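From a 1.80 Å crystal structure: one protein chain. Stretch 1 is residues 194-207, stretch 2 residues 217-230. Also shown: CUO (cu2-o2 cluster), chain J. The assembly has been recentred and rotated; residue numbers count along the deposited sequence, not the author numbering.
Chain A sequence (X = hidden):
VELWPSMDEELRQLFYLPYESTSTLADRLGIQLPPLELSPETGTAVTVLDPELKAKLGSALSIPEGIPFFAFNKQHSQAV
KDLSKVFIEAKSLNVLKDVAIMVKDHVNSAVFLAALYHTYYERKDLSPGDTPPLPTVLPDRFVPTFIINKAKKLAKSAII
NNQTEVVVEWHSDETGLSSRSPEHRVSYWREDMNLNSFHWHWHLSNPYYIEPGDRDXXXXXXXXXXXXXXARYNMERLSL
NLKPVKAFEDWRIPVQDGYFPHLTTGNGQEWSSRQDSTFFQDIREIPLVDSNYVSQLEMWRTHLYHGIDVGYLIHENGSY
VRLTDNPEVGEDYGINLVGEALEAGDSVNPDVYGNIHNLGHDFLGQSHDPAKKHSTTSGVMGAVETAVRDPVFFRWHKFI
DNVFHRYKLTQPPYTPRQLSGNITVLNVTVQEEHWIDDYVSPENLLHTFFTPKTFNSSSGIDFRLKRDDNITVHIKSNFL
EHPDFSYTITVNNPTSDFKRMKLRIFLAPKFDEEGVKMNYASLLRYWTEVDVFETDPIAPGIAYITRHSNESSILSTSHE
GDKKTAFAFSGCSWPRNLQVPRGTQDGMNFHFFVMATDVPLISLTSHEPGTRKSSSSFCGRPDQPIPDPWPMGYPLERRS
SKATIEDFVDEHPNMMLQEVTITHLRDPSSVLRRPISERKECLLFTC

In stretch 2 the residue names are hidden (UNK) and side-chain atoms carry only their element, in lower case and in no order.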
# COMPACT_ATOMS: atom_id res chain seq x y z
N ASN A 194 34.60 -23.81 -10.47
CA ASN A 194 34.44 -24.66 -11.64
C ASN A 194 33.05 -24.51 -12.27
O ASN A 194 32.89 -24.57 -13.49
CB ASN A 194 34.70 -26.12 -11.29
CG ASN A 194 36.15 -26.36 -10.88
OD1 ASN A 194 37.08 -25.84 -11.49
ND2 ASN A 194 36.33 -27.15 -9.82
N LEU A 195 32.04 -24.33 -11.43
CA LEU A 195 30.68 -24.14 -11.94
C LEU A 195 30.55 -22.82 -12.68
O LEU A 195 29.95 -22.75 -13.76
CB LEU A 195 29.67 -24.21 -10.81
CG LEU A 195 28.21 -24.17 -11.26
CD1 LEU A 195 27.87 -25.39 -12.13
CD2 LEU A 195 27.29 -24.12 -10.05
N ASN A 196 31.11 -21.76 -12.09
CA ASN A 196 31.12 -20.47 -12.75
C ASN A 196 31.92 -20.48 -14.05
O ASN A 196 31.51 -19.86 -15.03
CB ASN A 196 31.61 -19.37 -11.79
CG ASN A 196 30.55 -18.96 -10.80
OD1 ASN A 196 29.78 -18.03 -11.06
ND2 ASN A 196 30.50 -19.65 -9.66
N SER A 197 33.03 -21.21 -14.07
CA SER A 197 33.81 -21.36 -15.30
C SER A 197 33.06 -22.15 -16.37
O SER A 197 33.14 -21.83 -17.55
CB SER A 197 35.16 -22.03 -15.01
OG SER A 197 35.94 -21.19 -14.18
N PHE A 198 32.36 -23.19 -15.95
CA PHE A 198 31.51 -23.96 -16.86
C PHE A 198 30.48 -23.05 -17.53
O PHE A 198 30.23 -23.13 -18.73
CB PHE A 198 30.83 -25.11 -16.12
CG PHE A 198 29.63 -25.67 -16.84
CD1 PHE A 198 29.79 -26.42 -18.00
CD2 PHE A 198 28.35 -25.45 -16.35
CE1 PHE A 198 28.69 -26.94 -18.67
CE2 PHE A 198 27.23 -25.97 -17.01
CZ PHE A 198 27.41 -26.72 -18.17
N HIS A 199 29.89 -22.16 -16.74
CA HIS A 199 28.92 -21.24 -17.29
C HIS A 199 29.54 -20.33 -18.37
O HIS A 199 28.94 -20.09 -19.42
CB HIS A 199 28.32 -20.41 -16.15
CG HIS A 199 27.07 -19.72 -16.52
ND1 HIS A 199 26.96 -18.35 -16.59
CD2 HIS A 199 25.85 -20.21 -16.86
CE1 HIS A 199 25.74 -18.03 -16.95
NE2 HIS A 199 25.04 -19.14 -17.10
N TRP A 200 30.73 -19.81 -18.11
CA TRP A 200 31.49 -19.06 -19.11
C TRP A 200 31.72 -19.91 -20.37
O TRP A 200 31.42 -19.47 -21.49
CB TRP A 200 32.81 -18.62 -18.47
CG TRP A 200 33.97 -18.16 -19.35
CD1 TRP A 200 34.91 -18.96 -19.96
CD2 TRP A 200 34.38 -16.81 -19.60
NE1 TRP A 200 35.85 -18.18 -20.60
CE2 TRP A 200 35.55 -16.86 -20.39
CE3 TRP A 200 33.87 -15.55 -19.23
CZ2 TRP A 200 36.21 -15.71 -20.84
CZ3 TRP A 200 34.53 -14.40 -19.68
CH2 TRP A 200 35.68 -14.49 -20.48
N HIS A 201 32.23 -21.12 -20.18
CA HIS A 201 32.46 -22.01 -21.32
C HIS A 201 31.20 -22.29 -22.11
O HIS A 201 31.22 -22.28 -23.36
CB HIS A 201 33.12 -23.30 -20.87
CG HIS A 201 34.60 -23.17 -20.69
ND1 HIS A 201 35.49 -23.26 -21.74
CD2 HIS A 201 35.35 -22.92 -19.59
CE1 HIS A 201 36.72 -23.09 -21.30
NE2 HIS A 201 36.66 -22.88 -19.99
N TRP A 202 30.10 -22.54 -21.41
CA TRP A 202 28.87 -22.86 -22.12
C TRP A 202 28.48 -21.72 -23.05
O TRP A 202 28.13 -21.93 -24.22
CB TRP A 202 27.71 -23.21 -21.17
CG TRP A 202 26.56 -23.78 -21.97
CD1 TRP A 202 26.33 -25.11 -22.24
CD2 TRP A 202 25.57 -23.04 -22.68
NE1 TRP A 202 25.23 -25.23 -23.06
CE2 TRP A 202 24.75 -23.98 -23.34
CE3 TRP A 202 25.29 -21.67 -22.82
CZ2 TRP A 202 23.66 -23.58 -24.14
CZ3 TRP A 202 24.21 -21.29 -23.60
CH2 TRP A 202 23.41 -22.24 -24.25
N HIS A 203 28.54 -20.49 -22.54
CA HIS A 203 28.09 -19.37 -23.34
C HIS A 203 29.07 -18.96 -24.42
O HIS A 203 28.69 -18.29 -25.37
CB HIS A 203 27.75 -18.19 -22.45
CG HIS A 203 26.41 -18.33 -21.80
ND1 HIS A 203 25.23 -18.10 -22.48
CD2 HIS A 203 26.06 -18.71 -20.55
CE1 HIS A 203 24.22 -18.32 -21.67
NE2 HIS A 203 24.70 -18.70 -20.50
N LEU A 204 30.32 -19.37 -24.28
CA LEU A 204 31.30 -19.05 -25.31
C LEU A 204 31.38 -20.17 -26.35
O LEU A 204 31.82 -19.95 -27.48
CB LEU A 204 32.65 -18.70 -24.70
CG LEU A 204 32.62 -17.31 -24.03
CD1 LEU A 204 33.89 -17.03 -23.26
CD2 LEU A 204 32.36 -16.21 -25.05
N SER A 205 30.93 -21.37 -25.96
CA SER A 205 30.77 -22.46 -26.91
C SER A 205 29.46 -22.30 -27.69
O SER A 205 29.39 -22.63 -28.88
CB SER A 205 30.75 -23.80 -26.17
OG SER A 205 30.68 -24.88 -27.08
N ASN A 206 28.44 -21.79 -27.02
CA ASN A 206 27.12 -21.63 -27.63
C ASN A 206 26.56 -20.22 -27.52
O ASN A 206 25.46 -20.03 -27.00
CB ASN A 206 26.14 -22.59 -26.96
CG ASN A 206 26.52 -24.03 -27.18
OD1 ASN A 206 26.42 -24.52 -28.30
ND2 ASN A 206 27.01 -24.69 -26.14
N PRO A 207 27.30 -19.23 -28.04
CA PRO A 207 26.83 -17.85 -27.84
C PRO A 207 25.57 -17.57 -28.64
O PRO A 207 25.40 -18.05 -29.76
CB PRO A 207 28.00 -17.00 -28.36
CG PRO A 207 28.68 -17.89 -29.39
CD PRO A 207 28.54 -19.29 -28.85
N UNK A 217 20.35 -26.99 -32.86
CA UNK A 217 19.44 -27.01 -31.71
C UNK A 217 20.00 -26.23 -30.51
O UNK A 217 19.90 -26.67 -29.36
c UNK A 217 17.58 -32.48 -30.88
n UNK A 217 17.70 -31.19 -31.20
n UNK A 217 18.13 -33.43 -31.64
n UNK A 217 16.91 -32.82 -29.78
c UNK A 217 18.36 -29.17 -32.47
c UNK A 217 19.10 -28.46 -31.33
c UNK A 217 18.41 -30.70 -32.37
N UNK A 218 20.60 -25.08 -30.80
CA UNK A 218 21.26 -24.28 -29.77
C UNK A 218 20.26 -23.71 -28.76
O UNK A 218 20.57 -23.59 -27.57
n UNK A 218 22.38 -20.27 -29.85
n UNK A 218 20.78 -19.02 -28.78
c UNK A 218 21.88 -19.74 -28.73
c UNK A 218 22.05 -23.12 -30.39
c UNK A 218 23.15 -22.54 -29.46
n UNK A 218 22.51 -19.92 -27.57
c UNK A 218 23.56 -21.13 -29.89
N UNK A 219 19.09 -23.34 -29.25
CA UNK A 219 18.02 -22.84 -28.38
C UNK A 219 17.53 -23.92 -27.44
O UNK A 219 17.25 -23.67 -26.27
N UNK A 220 17.44 -25.15 -27.96
CA UNK A 220 17.06 -26.26 -27.11
C UNK A 220 18.15 -26.57 -26.09
O UNK A 220 17.86 -26.92 -24.93
o UNK A 220 16.20 -29.75 -29.26
c UNK A 220 16.74 -27.50 -27.97
c UNK A 220 16.04 -29.89 -28.02
c UNK A 220 16.38 -28.71 -27.15
o UNK A 220 15.58 -30.93 -27.48
N UNK A 221 19.41 -26.44 -26.50
CA UNK A 221 20.51 -26.69 -25.58
C UNK A 221 20.55 -25.63 -24.49
O UNK A 221 20.91 -25.93 -23.35
c UNK A 221 24.35 -26.98 -26.32
c UNK A 221 21.85 -26.71 -26.33
c UNK A 221 22.90 -28.87 -25.48
c UNK A 221 23.04 -27.34 -25.61
N UNK A 222 20.21 -24.39 -24.85
CA UNK A 222 20.07 -23.32 -23.85
C UNK A 222 19.07 -23.76 -22.77
O UNK A 222 19.39 -23.76 -21.58
c UNK A 222 19.28 -20.94 -23.53
c UNK A 222 17.95 -20.58 -23.32
c UNK A 222 20.27 -20.31 -22.80
c UNK A 222 19.63 -22.02 -24.51
c UNK A 222 17.62 -19.56 -22.40
c UNK A 222 18.62 -18.94 -21.69
c UNK A 222 19.95 -19.31 -21.88
N UNK A 223 17.88 -24.18 -23.20
CA UNK A 223 16.91 -24.76 -22.28
C UNK A 223 17.50 -25.90 -21.46
O UNK A 223 17.38 -25.90 -20.23
c UNK A 223 15.03 -26.46 -22.38
c UNK A 223 13.80 -28.66 -21.15
c UNK A 223 14.33 -26.31 -21.18
c UNK A 223 13.72 -27.41 -20.56
c UNK A 223 14.49 -28.82 -22.34
c UNK A 223 15.09 -27.73 -22.95
c UNK A 223 15.69 -25.28 -23.05
o UNK A 223 13.20 -29.74 -20.55
N UNK A 224 18.13 -26.86 -22.13
CA UNK A 224 18.49 -28.11 -21.48
C UNK A 224 19.59 -27.94 -20.45
O UNK A 224 19.49 -28.49 -19.35
c UNK A 224 18.93 -29.14 -22.53
c UNK A 224 19.37 -33.14 -20.98
c UNK A 224 18.15 -32.49 -20.87
o UNK A 224 19.51 -34.43 -20.49
c UNK A 224 20.30 -31.21 -22.08
c UNK A 224 20.45 -32.51 -21.58
c UNK A 224 19.09 -30.53 -21.98
c UNK A 224 18.02 -31.18 -21.37
N UNK A 225 20.63 -27.19 -20.77
CA UNK A 225 21.71 -27.02 -19.82
C UNK A 225 21.16 -26.28 -18.59
O UNK A 225 21.43 -26.67 -17.45
c UNK A 225 22.90 -26.28 -20.43
c UNK A 225 24.72 -23.41 -19.03
s UNK A 225 23.81 -24.72 -18.24
c UNK A 225 24.07 -26.09 -19.43
N UNK A 226 20.42 -25.21 -18.82
CA UNK A 226 19.91 -24.44 -17.69
C UNK A 226 18.88 -25.17 -16.86
O UNK A 226 18.80 -24.98 -15.65
n UNK A 226 20.98 -22.22 -19.92
c UNK A 226 21.33 -21.32 -17.95
c UNK A 226 20.53 -22.19 -18.62
c UNK A 226 22.00 -21.38 -20.05
c UNK A 226 19.42 -23.05 -18.14
n UNK A 226 22.23 -20.84 -18.87
N UNK A 227 18.10 -26.03 -17.51
CA UNK A 227 17.16 -26.88 -16.80
C UNK A 227 17.91 -27.77 -15.82
O UNK A 227 17.53 -27.94 -14.68
n UNK A 227 14.88 -30.68 -16.07
c UNK A 227 15.86 -30.18 -16.90
n UNK A 227 14.51 -28.58 -16.25
c UNK A 227 16.37 -27.78 -17.75
c UNK A 227 15.62 -28.85 -17.03
c UNK A 227 14.09 -29.70 -15.70
N UNK A 228 19.01 -28.35 -16.30
CA UNK A 228 19.82 -29.23 -15.47
C UNK A 228 20.53 -28.46 -14.36
O UNK A 228 20.65 -28.95 -13.23
n UNK A 228 19.58 -31.10 -18.13
c UNK A 228 20.81 -29.99 -16.36
o UNK A 228 20.26 -32.29 -16.33
c UNK A 228 20.20 -31.23 -16.94
N UNK A 229 20.97 -27.25 -14.67
CA UNK A 229 21.59 -26.38 -13.69
C UNK A 229 20.61 -26.02 -12.55
O UNK A 229 20.96 -26.11 -11.37
c UNK A 229 22.11 -25.12 -14.40
c UNK A 229 22.76 -23.98 -13.62
c UNK A 229 23.34 -23.00 -14.63
c UNK A 229 23.86 -24.50 -12.69
N UNK A 230 19.40 -25.61 -12.91
CA UNK A 230 18.35 -25.34 -11.92
C UNK A 230 17.94 -26.58 -11.12
O UNK A 230 17.80 -26.53 -9.89
c UNK A 230 15.94 -24.61 -11.59
c UNK A 230 17.45 -23.35 -13.19
c UNK A 230 17.10 -24.73 -12.60
CU1 CUO J . 23.46 -19.05 -18.61
CU2 CUO J . 20.97 -16.57 -17.85
O1 CUO J . 22.28 -17.49 -19.01
O2 CUO J . 23.08 -17.07 -17.62

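Position 217 carries three carbons, a nitrogen, then a carbon bearing two more nitrogens, all out of reach of stretch 1: Arg217. It occupies the N-cap position.

Position 218 has the same atoms; its CA-to-CB bond points sideways, but its end comes nearer, and one terminal nitrogen lies 3.0 Å from Asn206 O. This is Arg218, and NH1 donates a hydrogen bond to that carbonyl, on the first residue to leave helical geometry. Pro207 O lies over one face of the guanidinium.

Position 219 has no side-chain atoms: Gly219.

Position 220 shows three carbons, the last with two oxygens, remote from stretch 1. This is Glu220, whose OE1 makes a salt bridge with Arg217 NE at 2.8 Å, one turn of helix held locally.

Position 221 has four carbons forked at the second. It points toward stretch 1, and one branch end comes 3.5 Å from Asn206 ND2. It is Leu221; its CD2 also lies 3.8 Å from Trp202 NE1.

Position 222 is one carbon and a six-carbon ring without oxygen. Its CB is 3.8 Å from Trp202 CH2, and the ring edge meets His203. This is Phe222.

Position 223 has a six-carbon ring bearing an oxygen and points away from stretch 1: Tyr223. Position 224 repeats that composition, its end leading away: Tyr224.

Position 225 is unbranched, two carbons, a sulfur and a carbon. The terminal carbon sits 3.5 Å from Trp202 CG, over the face of the indole, while Phe198 CZ is 3.6 Å from another side-chain carbon. Only methionine fits: Met225, with CE making the CH-pi contact and CG meeting Phe198.

Position 226 has one carbon and a five-membered ring of three carbons and two nitrogens. One nitrogen lies 3.7 Å from both His199 NE2 and His203 NE2. It is His226. Its ND1 donates to Phe222 O at 2.8 Å, which helps fix the ring while NE2 binds copper.

Position 227 has another such ring, out of reach of stretch 1: His227. Position 228 has two carbons, the second with an oxygen and a nitrogen, also remote. This is Asn228, whose ND2 donates to Tyr224 O at 2.9 Å.

Position 229 has four carbons forked at the second, pointing toward stretch 1 and 4.1 Å from Leu195 CD1: Leu229, reaching it through CD1. Position 230 has one carbon carrying two more and makes no contact: Val230.

The helices run nearly antiparallel, at 170°, with axes 11.8 Å apart at closest approach, room enough for large side chains between them. Trp202 fills the space as a knob among Leu221, Phe222, Met225 and His226, and the edge of His226 meets its face. Beside this packing, CU1 is bound by His199 NE2 at 2.2 Å, His203 NE2 at 2.3 Å and His226 NE2 at 2.2 Å. For a designer, three features make the contact: CU1 bound from both helices, side chains packed around the indole, and a single hydrogen bond, Arg218 NH1 to Asn206 O, that ties the start of one helix to the residue just past the end of the other.

Stretch 2 (217-230) RRGELFYYMHHNLV
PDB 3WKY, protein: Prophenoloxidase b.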